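Succinoglycan biosynthesis protein (Bacillus cereus ATCC 14579, PDB 3B55) is of unestablished function but binds calcium and belongs to the erythromycin esterase-like family, so it may be an enzyme related to those esterases. Local coordinates at residues A[208-213]-A[263-268]; A[41-46]-A[372-377]; A[190-195]-A[242-247]. The protein carries 1 engineered substitution. All blocks are in the same frame, centred on the assembly; numbering follows the deposited sequence.

Interaction 1. Residues A[208-213]-A[263-268]; sequences PVTKDM and EQFTTM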
loop_
_atom_site.group_PDB
_atom_site.type_symbol
_atom_site.label_atom_id
_atom_site.label_comp_id
_atom_site.label_asym_id
_atom_site.label_seq_id
_atom_site.Cartn_x
_atom_site.Cartn_y
_atom_site.Cartn_z
ATOM N N PRO A 208 2.230 17.401 19.646
ATOM C CA PRO A 208 1.334 18.395 19.046
ATOM C C PRO A 208 1.633 18.834 17.610
ATOM O O PRO A 208 0.728 19.295 16.915
ATOM C CB PRO A 208 1.406 19.561 20.029
ATOM C CG PRO A 208 2.798 19.453 20.561
ATOM C CD PRO A 208 2.919 17.968 20.817
ATOM N N VAL A 209 2.877 18.704 17.157
ATOM C CA VAL A 209 3.204 19.123 15.792
ATOM C C VAL A 209 3.196 18.006 14.750
ATOM O O VAL A 209 3.323 18.270 13.554
ATOM C CB VAL A 209 4.572 19.841 15.730
ATOM C CG1 VAL A 209 4.520 21.115 16.564
ATOM C CG2 VAL A 209 5.678 18.916 16.218
ATOM N N THR A 210 3.045 16.759 15.190
ATOM C CA THR A 210 3.005 15.648 14.246
ATOM C C THR A 210 1.599 15.066 14.131
ATOM O O THR A 210 1.411 14.031 13.493
ATOM C CB THR A 210 3.979 14.495 14.637
ATOM O OG1 THR A 210 3.605 13.954 15.906
ATOM C CG2 THR A 210 5.412 15.002 14.700
ATOM N N LYS A 211 0.608 15.713 14.740
ATOM C CA LYS A 211 -0.754 15.193 14.659
ATOM C C LYS A 211 -1.306 15.210 13.235
ATOM O O LYS A 211 -2.287 14.532 12.935
ATOM C CB LYS A 211 -1.691 15.935 15.626
ATOM C CG LYS A 211 -1.701 17.461 15.599
ATOM C CD LYS A 211 -2.668 17.949 16.693
ATOM C CE LYS A 211 -2.444 19.396 17.122
ATOM N NZ LYS A 211 -2.891 20.390 16.113
ATOM N N ASP A 212 -0.671 15.989 12.365
ATOM C CA ASP A 212 -1.050 16.075 10.958
ATOM C C ASP A 212 -0.068 16.954 10.187
ATOM O O ASP A 212 0.497 17.899 10.736
ATOM C CB ASP A 212 -2.503 16.562 10.789
ATOM C CG ASP A 212 -2.739 17.964 11.325
ATOM O OD1 ASP A 212 -2.209 18.929 10.735
ATOM O OD2 ASP A 212 -3.462 18.090 12.337
HETATM N N MSE A 213 0.141 16.620 8.916
HETATM C CA MSE A 213 1.080 17.337 8.059
HETATM C C MSE A 213 0.946 18.855 8.061
HETATM O O MSE A 213 1.943 19.571 8.015
HETATM C CB MSE A 213 0.972 16.826 6.621
HETATM C CG MSE A 213 1.263 15.353 6.470
HETATM SE SE MSE A 213 1.373 14.835 4.618
HETATM C CE MSE A 213 -0.485 15.103 4.146
ATOM N N GLU A 263 11.073 10.113 12.622
ATOM C CA GLU A 263 12.102 10.717 11.778
ATOM C C GLU A 263 11.599 10.817 10.339
ATOM O O GLU A 263 11.859 11.807 9.647
ATOM C CB GLU A 263 13.375 9.882 11.779
ATOM C CG GLU A 263 14.173 9.898 13.072
ATOM C CD GLU A 263 15.470 9.122 12.937
ATOM O OE1 GLU A 263 16.434 9.658 12.346
ATOM O OE2 GLU A 263 15.512 7.965 13.404
ATOM N N GLN A 264 10.890 9.782 9.891
ATOM C CA GLN A 264 10.363 9.768 8.533
ATOM C C GLN A 264 9.393 10.924 8.341
ATOM O O GLN A 264 9.429 11.621 7.322
ATOM C CB GLN A 264 9.647 8.448 8.242
ATOM C CG GLN A 264 10.571 7.240 8.091
ATOM C CD GLN A 264 9.796 5.952 7.925
ATOM O OE1 GLN A 264 8.567 5.948 7.978
ATOM N NE2 GLN A 264 10.506 4.849 7.746
ATOM N N PHE A 265 8.533 11.128 9.333
ATOM C CA PHE A 265 7.561 12.198 9.259
ATOM C C PHE A 265 8.218 13.578 9.301
ATOM O O PHE A 265 7.942 14.420 8.452
ATOM C CB PHE A 265 6.531 12.053 10.390
ATOM C CG PHE A 265 5.533 13.176 10.450
ATOM C CD1 PHE A 265 5.802 14.335 11.178
ATOM C CD2 PHE A 265 4.345 13.101 9.729
ATOM C CE1 PHE A 265 4.898 15.401 11.185
ATOM C CE2 PHE A 265 3.437 14.165 9.730
ATOM C CZ PHE A 265 3.718 15.315 10.460
ATOM N N THR A 266 9.092 13.811 10.274
ATOM C CA THR A 266 9.742 15.112 10.401
ATOM C C THR A 266 10.658 15.470 9.235
ATOM O O THR A 266 10.650 16.608 8.759
ATOM C CB THR A 266 10.557 15.209 11.717
ATOM O OG1 THR A 266 11.559 14.189 11.741
ATOM C CG2 THR A 266 9.646 15.042 12.925
ATOM N N THR A 267 11.449 14.506 8.778
ATOM C CA THR A 267 12.373 14.742 7.672
ATOM C C THR A 267 11.639 15.043 6.365
ATOM O O THR A 267 11.999 15.977 5.643
ATOM C CB THR A 267 13.307 13.528 7.466
ATOM O OG1 THR A 267 14.230 13.443 8.565
ATOM C CG2 THR A 267 14.083 13.667 6.173
HETATM N N MSE A 268 10.615 14.254 6.062
HETATM C CA MSE A 268 9.841 14.458 4.846
HETATM C C MSE A 268 9.222 15.853 4.779
HETATM O O MSE A 268 9.188 16.474 3.719
HETATM C CB MSE A 268 8.715 13.423 4.743
HETATM C CG MSE A 268 7.580 13.861 3.815
HETATM SE SE MSE A 268 6.117 12.601 3.615
HETATM C CE MSE A 268 5.194 12.897 5.296
#
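A loop-on-helix contact joins the link between helices 197-206 and 213-217 to the last turns of helix 250-268, within the helical part of this erythromycin esterase-like fold. No hydrogen bond crosses it; 222 Å² is buried, and Phe265 contributes the largest share and takes part in all but one of the close residue pairs.

The apolar contacts centre on the Phe265 ring. Its CG stands anti to the backbone N (chi1 176°), sending the ring off the helix toward the loop. Thr210 approaches obliquely, its CG2 lying 3.6 Å from Phe265 CE1. The crowded position of Thr210 OG1, between its own N and carbonyl carbon (chi1 62°), leaves CG2 beside the N, where it meets the ring. Met213 supplies CG, 4.1 Å from Phe265 CE2, and crosses the ring obliquely as well. The end of its chain leads away, with CE turned at chi3 (-68°), but Met213 SE lies 4.3 Å from Met268 CE, a loose contact between the two selenomethionines.

The polar groups find their partners around the contact. Thr210 OG1 has Tyr181 OH, Val176 O and Leu206 O within hydrogen-bonding reach; its one proton can serve one carbonyl at a time, and the cluster holds OG1 on the side away from the ring. Asp212 is the N-cap of helix 213-217: its side chain caps a backbone N of the first turn, and its OD1 is also hydrogen-bonded to Thr215 OG1, while Phe265 packs on the loop at Thr210 to Met213. The side chain of Met213 is about 11 Å from the bound calcium, too far for direct contact.

Backbone atoms of the loop also meet the ring: Thr210 O sits over one face, and Asp212 C lies at the edge, near the ring plane, 4.1 Å from Phe265 CZ.

Interaction 2. Residues A[41-46]-A[372-377]; sequences QIAKWL and NYIFGQ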
loop_
_atom_site.group_PDB
_atom_site.type_symbol
_atom_site.label_atom_id
_atom_site.label_comp_id
_atom_site.label_asym_id
_atom_site.label_seq_id
_atom_site.Cartn_x
_atom_site.Cartn_y
_atom_site.Cartn_z
ATOM N N GLN A 41 -5.346 -8.462 -32.464
ATOM C CA GLN A 41 -4.786 -9.808 -32.359
ATOM C C GLN A 41 -4.193 -9.999 -30.968
ATOM O O GLN A 41 -4.225 -11.093 -30.398
ATOM C CB GLN A 41 -3.697 -10.027 -33.415
ATOM C CG GLN A 41 -4.236 -10.046 -34.831
ATOM C CD GLN A 41 -5.284 -11.130 -35.034
ATOM O OE1 GLN A 41 -4.962 -12.315 -35.116
ATOM N NE2 GLN A 41 -6.550 -10.726 -35.102
ATOM N N ILE A 42 -3.646 -8.920 -30.424
ATOM C CA ILE A 42 -3.057 -8.963 -29.094
ATOM C C ILE A 42 -4.149 -9.327 -28.090
ATOM O O ILE A 42 -3.939 -10.159 -27.210
ATOM C CB ILE A 42 -2.449 -7.593 -28.717
ATOM C CG1 ILE A 42 -1.208 -7.325 -29.576
ATOM C CG2 ILE A 42 -2.111 -7.557 -27.237
ATOM C CD1 ILE A 42 -0.658 -5.914 -29.448
ATOM N N ALA A 43 -5.317 -8.702 -28.243
ATOM C CA ALA A 43 -6.452 -8.939 -27.354
ATOM C C ALA A 43 -6.945 -10.382 -27.429
ATOM O O ALA A 43 -7.617 -10.862 -26.515
ATOM C CB ALA A 43 -7.585 -7.985 -27.691
ATOM N N LYS A 44 -6.618 -11.066 -28.522
ATOM C CA LYS A 44 -7.023 -12.452 -28.698
ATOM C C LYS A 44 -6.001 -13.372 -28.047
ATOM O O LYS A 44 -6.341 -14.457 -27.580
ATOM C CB LYS A 44 -7.168 -12.783 -30.187
ATOM C CG LYS A 44 -8.377 -12.126 -30.850
ATOM C CD LYS A 44 -9.316 -13.179 -31.422
ATOM C CE LYS A 44 -10.714 -12.623 -31.718
ATOM N NZ LYS A 44 -10.927 -12.206 -33.136
ATOM N N TRP A 45 -4.747 -12.933 -28.019
ATOM C CA TRP A 45 -3.671 -13.707 -27.402
ATOM C C TRP A 45 -3.888 -13.640 -25.889
ATOM O O TRP A 45 -3.661 -14.615 -25.171
ATOM C CB TRP A 45 -2.318 -13.091 -27.763
ATOM C CG TRP A 45 -1.119 -13.820 -27.229
ATOM C CD1 TRP A 45 -0.292 -14.660 -27.925
ATOM C CD2 TRP A 45 -0.592 -13.752 -25.896
ATOM N NE1 TRP A 45 0.721 -15.114 -27.109
ATOM C CE2 TRP A 45 0.561 -14.571 -25.860
ATOM C CE3 TRP A 45 -0.977 -13.077 -24.730
ATOM C CZ2 TRP A 45 1.331 -14.735 -24.702
ATOM C CZ3 TRP A 45 -0.211 -13.239 -23.574
ATOM C CH2 TRP A 45 0.931 -14.061 -23.572
ATOM N N LEU A 46 -4.331 -12.476 -25.420
ATOM C CA LEU A 46 -4.601 -12.256 -24.001
ATOM C C LEU A 46 -5.729 -13.161 -23.528
ATOM O O LEU A 46 -5.697 -13.677 -22.410
ATOM C CB LEU A 46 -5.001 -10.802 -23.754
ATOM C CG LEU A 46 -3.957 -9.723 -24.032
ATOM C CD1 LEU A 46 -4.611 -8.358 -23.953
ATOM C CD2 LEU A 46 -2.819 -9.838 -23.037
ATOM N N ASN A 372 -6.425 -0.386 -21.046
ATOM C CA ASN A 372 -7.799 -0.569 -20.569
ATOM C C ASN A 372 -8.711 -1.109 -21.674
ATOM O O ASN A 372 -9.397 -2.122 -21.499
ATOM C CB ASN A 372 -8.343 0.767 -20.060
ATOM C CG ASN A 372 -7.598 1.266 -18.838
ATOM O OD1 ASN A 372 -7.912 0.890 -17.711
ATOM N ND2 ASN A 372 -6.589 2.104 -19.058
ATOM N N TYR A 373 -8.711 -0.427 -22.811
ATOM C CA TYR A 373 -9.534 -0.837 -23.944
ATOM C C TYR A 373 -9.135 -2.233 -24.415
ATOM O O TYR A 373 -9.981 -3.108 -24.595
ATOM C CB TYR A 373 -9.347 0.131 -25.112
ATOM C CG TYR A 373 -10.198 -0.205 -26.315
ATOM C CD1 TYR A 373 -11.511 0.256 -26.410
ATOM C CD2 TYR A 373 -9.707 -1.015 -27.346
ATOM C CE1 TYR A 373 -12.316 -0.077 -27.487
ATOM C CE2 TYR A 373 -10.509 -1.356 -28.440
ATOM C CZ TYR A 373 -11.818 -0.880 -28.497
ATOM O OH TYR A 373 -12.642 -1.216 -29.544
ATOM N N ILE A 374 -7.837 -2.419 -24.632
ATOM C CA ILE A 374 -7.312 -3.682 -25.110
ATOM C C ILE A 374 -7.632 -4.856 -24.185
ATOM O O ILE A 374 -8.170 -5.867 -24.644
ATOM C CB ILE A 374 -5.806 -3.535 -25.383
ATOM C CG1 ILE A 374 -5.628 -2.567 -26.564
ATOM C CG2 ILE A 374 -5.181 -4.890 -25.684
ATOM C CD1 ILE A 374 -4.195 -2.170 -26.869
ATOM N N PHE A 375 -7.316 -4.739 -22.897
ATOM C CA PHE A 375 -7.640 -5.812 -21.956
ATOM C C PHE A 375 -9.165 -5.873 -21.808
ATOM O O PHE A 375 -9.731 -6.915 -21.478
ATOM C CB PHE A 375 -7.000 -5.546 -20.586
ATOM C CG PHE A 375 -5.595 -6.072 -20.460
ATOM C CD1 PHE A 375 -5.358 -7.346 -19.961
ATOM C CD2 PHE A 375 -4.509 -5.300 -20.869
ATOM C CE1 PHE A 375 -4.062 -7.849 -19.873
ATOM C CE2 PHE A 375 -3.216 -5.789 -20.787
ATOM C CZ PHE A 375 -2.990 -7.068 -20.286
ATOM N N GLY A 376 -9.823 -4.747 -22.065
ATOM C CA GLY A 376 -11.270 -4.690 -21.963
ATOM C C GLY A 376 -11.998 -5.466 -23.047
ATOM O O GLY A 376 -13.205 -5.682 -22.947
ATOM N N GLN A 377 -11.282 -5.878 -24.091
ATOM C CA GLN A 377 -11.907 -6.638 -25.167
ATOM C C GLN A 377 -11.886 -8.148 -24.907
ATOM O O GLN A 377 -12.444 -8.924 -25.689
ATOM C CB GLN A 377 -11.234 -6.330 -26.506
ATOM C CG GLN A 377 -11.352 -4.871 -26.941
ATOM C CD GLN A 377 -12.770 -4.347 -26.824
ATOM O OE1 GLN A 377 -13.115 -3.679 -25.851
ATOM N NE2 GLN A 377 -13.604 -4.662 -27.808
#
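Gln41 O is the best-held polar atom, gripped by two backbone donors of its own helix: Lys44 N at 3.0 Å from Gln41 O, and Trp45 N. These bonds stay within the helix, and none crosses to the other segment; the interface of 235 Å² is largely apolar.

The axes of 41-46 and 372-376 approach to 9.1 Å and cross at -54°. Small Ala43 sits where the backbones come nearest, its CA 5.8 Å from that of Ile374, and its CB rests on Ile374 O. Helices 39-49 and 371-376 each precede a strand, 51-53 and 382-386, which lie antiparallel side by side at one border of the eight-stranded mixed sheet. The contact thus pairs the helices leading into neighbouring strands at that border.

Leu46 is the principal wedge. Its CG is anti to the carbonyl carbon (chi1 -64°), and its two methyls divide the work. CD1 stands over the middle of the Phe375 ring, 4.0 Å from the centroid and only 4° off the normal, a clear CH-pi contact; the same methyl lies 3.9 Å from Ile374 CG2. CD2 lies on the same side of the ring but off its centre, 3.9 Å from Phe375 CZ. Ile374 places CG2 anti to its own N, facing Leu46 and, more loosely, Ile42 CG2. Trp397 of helix 392-398 touches Ile42, Ile374 and Phe375.

Interaction 3. Residues A[190-195]-A[242-247]; sequences ANNSKL and KSYLNG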
loop_
_atom_site.group_PDB
_atom_site.type_symbol
_atom_site.label_atom_id
_atom_site.label_comp_id
_atom_site.label_asym_id
_atom_site.label_seq_id
_atom_site.Cartn_x
_atom_site.Cartn_y
_atom_site.Cartn_z
ATOM N N ALA A 190 9.288 0.724 31.325
ATOM C CA ALA A 190 9.322 -0.667 31.752
ATOM C C ALA A 190 10.712 -1.321 31.717
ATOM O O ALA A 190 11.044 -2.112 32.598
ATOM C CB ALA A 190 8.338 -1.487 30.907
ATOM N N ASN A 191 11.527 -1.001 30.715
ATOM C CA ASN A 191 12.851 -1.612 30.627
ATOM C C ASN A 191 14.038 -0.835 31.178
ATOM O O ASN A 191 15.050 -1.437 31.531
ATOM C CB ASN A 191 13.161 -2.010 29.180
ATOM C CG ASN A 191 12.389 -3.230 28.736
ATOM O OD1 ASN A 191 11.163 -3.191 28.611
ATOM N ND2 ASN A 191 13.100 -4.330 28.503
ATOM N N ASN A 192 13.933 0.487 31.241
ATOM C CA ASN A 192 15.034 1.303 31.749
ATOM C C ASN A 192 14.518 2.702 32.052
ATOM O O ASN A 192 14.919 3.679 31.417
ATOM C CB ASN A 192 16.154 1.382 30.707
ATOM C CG ASN A 192 17.429 1.995 31.254
ATOM O OD1 ASN A 192 17.425 2.659 32.289
ATOM N ND2 ASN A 192 18.534 1.778 30.548
ATOM N N SER A 193 13.623 2.785 33.030
ATOM C CA SER A 193 13.019 4.047 33.433
ATOM C C SER A 193 13.996 5.196 33.670
ATOM O O SER A 193 13.608 6.359 33.604
ATOM C CB SER A 193 12.162 3.822 34.685
ATOM O OG SER A 193 12.816 2.958 35.601
ATOM N N LYS A 194 15.257 4.883 33.947
ATOM C CA LYS A 194 16.246 5.929 34.188
ATOM C C LYS A 194 16.446 6.805 32.950
ATOM O O LYS A 194 16.797 7.978 33.061
ATOM C CB LYS A 194 17.580 5.301 34.600
ATOM C CG LYS A 194 18.607 6.287 35.127
ATOM C CD LYS A 194 19.878 5.577 35.580
ATOM C CE LYS A 194 20.787 6.514 36.376
ATOM N NZ LYS A 194 22.152 6.608 35.786
ATOM N N LEU A 195 16.195 6.235 31.772
ATOM C CA LEU A 195 16.356 6.949 30.503
ATOM C C LEU A 195 15.215 7.895 30.129
ATOM O O LEU A 195 15.391 8.778 29.291
ATOM C CB LEU A 195 16.537 5.949 29.354
ATOM C CG LEU A 195 17.895 5.311 29.076
ATOM C CD1 LEU A 195 17.754 4.404 27.858
ATOM C CD2 LEU A 195 18.951 6.387 28.820
ATOM N N LYS A 242 20.924 0.415 23.791
ATOM C CA LYS A 242 20.451 -0.857 23.273
ATOM C C LYS A 242 20.593 -1.982 24.309
ATOM O O LYS A 242 19.606 -2.627 24.670
ATOM C CB LYS A 242 21.242 -1.179 21.999
ATOM C CG LYS A 242 20.713 -2.303 21.137
ATOM C CD LYS A 242 21.454 -2.348 19.803
ATOM C CE LYS A 242 21.099 -3.596 19.014
ATOM N NZ LYS A 242 19.629 -3.708 18.782
ATOM N N SER A 243 21.811 -2.204 24.797
ATOM C CA SER A 243 22.061 -3.260 25.781
ATOM C C SER A 243 21.317 -3.092 27.108
ATOM O O SER A 243 21.099 -4.067 27.822
ATOM C CB SER A 243 23.559 -3.371 26.069
ATOM O OG SER A 243 24.030 -2.216 26.737
ATOM N N TYR A 244 20.945 -1.866 27.455
ATOM C CA TYR A 244 20.236 -1.637 28.713
ATOM C C TYR A 244 18.726 -1.647 28.471
ATOM O O TYR A 244 17.940 -1.342 29.369
ATOM C CB TYR A 244 20.634 -0.287 29.315
ATOM C CG TYR A 244 22.109 0.044 29.219
ATOM C CD1 TYR A 244 23.058 -0.612 30.012
ATOM C CD2 TYR A 244 22.557 1.020 28.331
ATOM C CE1 TYR A 244 24.423 -0.297 29.916
ATOM C CE2 TYR A 244 23.909 1.341 28.226
ATOM C CZ TYR A 244 24.837 0.683 29.019
ATOM O OH TYR A 244 26.173 1.009 28.907
ATOM N N LEU A 245 18.335 -2.005 27.249
ATOM C CA LEU A 245 16.933 -2.045 26.850
ATOM C C LEU A 245 16.541 -3.381 26.209
ATOM O O LEU A 245 15.520 -3.458 25.532
ATOM C CB LEU A 245 16.655 -0.916 25.851
ATOM C CG LEU A 245 16.649 0.530 26.346
ATOM C CD1 LEU A 245 16.712 1.480 25.160
ATOM C CD2 LEU A 245 15.395 0.780 27.166
ATOM N N ASN A 246 17.341 -4.425 26.420
ATOM C CA ASN A 246 17.059 -5.741 25.839
ATOM C C ASN A 246 16.982 -5.554 24.322
ATOM O O ASN A 246 15.987 -5.892 23.670
ATOM C CB ASN A 246 15.738 -6.301 26.397
ATOM C CG ASN A 246 15.483 -7.743 25.983
ATOM O OD1 ASN A 246 16.415 -8.501 25.716
ATOM N ND2 ASN A 246 14.210 -8.133 25.948
ATOM N N GLY A 247 18.066 -5.007 23.777
ATOM C CA GLY A 247 18.158 -4.733 22.352
ATOM C C GLY A 247 18.152 -5.856 21.329
ATOM O O GLY A 247 17.761 -5.629 20.191
#
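Two side-chain conformations set this contact between the end of helix 178-192 and the turn 242-247. Asn192 holds CG anti to its backbone N (chi1 -170°), which carries the amide alongside Tyr244, the two side chains pointing the same way with amide and ring planes 77° apart. Its ND2 gives Tyr244 O a weak hydrogen bond of 3.4 Å, bent to 130° at the hydrogen. The same nitrogen lies 3.2 Å from Tyr244 CB, so it rests against the base of the tyrosine side chain as much as on the carbonyl.

Leu245 has CG anti to its carbonyl carbon, beside the N, and its end comes back to the helix. CD2 reaches Asn192 CB at 3.7 Å and, more loosely, Asn191 CB, while CD1 meets Leu195 CD1 at 4.1 Å, the two leucines crossing obliquely. Leu237 and Leu238 of helix 221-240 touch Leu195 and Leu245 respectively.

The turn is braced from within. Leu245 N bonds Lys242 O at 2.9 Å, and Lys242, extended to CE and turned at its last torsion, brings NZ to 3.0 Å from Gly247 O, above the carbonyl plane. Leu245 O takes a hydrogen bond from Tyr187 OH, one helical turn before Asn191. The turn is the connection of an antiparallel alpha-alpha hairpin, helices 221-240 and 250-268, packed against the end region of helix 178-192.

Overall arrangement
From the N terminus, 41-46 comes first and its partner 372-377 last, so interaction 2 spans the other two and brings the early helix 39-49 back to helix 371-376 at the border of the mixed sheet. Within that span the chain passes 190-195, 208-213, 242-247, which closes interaction 3, and 263-268, which closes interaction 1. These two loops cross: interaction 3 joins the end of helix 178-192 to the loop before helix 250-268, and interaction 1 joins the loop after helix 197-206 to helix 250-268 itself. Their centres are 25 Å apart; centre to centre, interaction 2 lies 45 Å from interaction 1 and 60 Å from interaction 3, across the chain's centre from both.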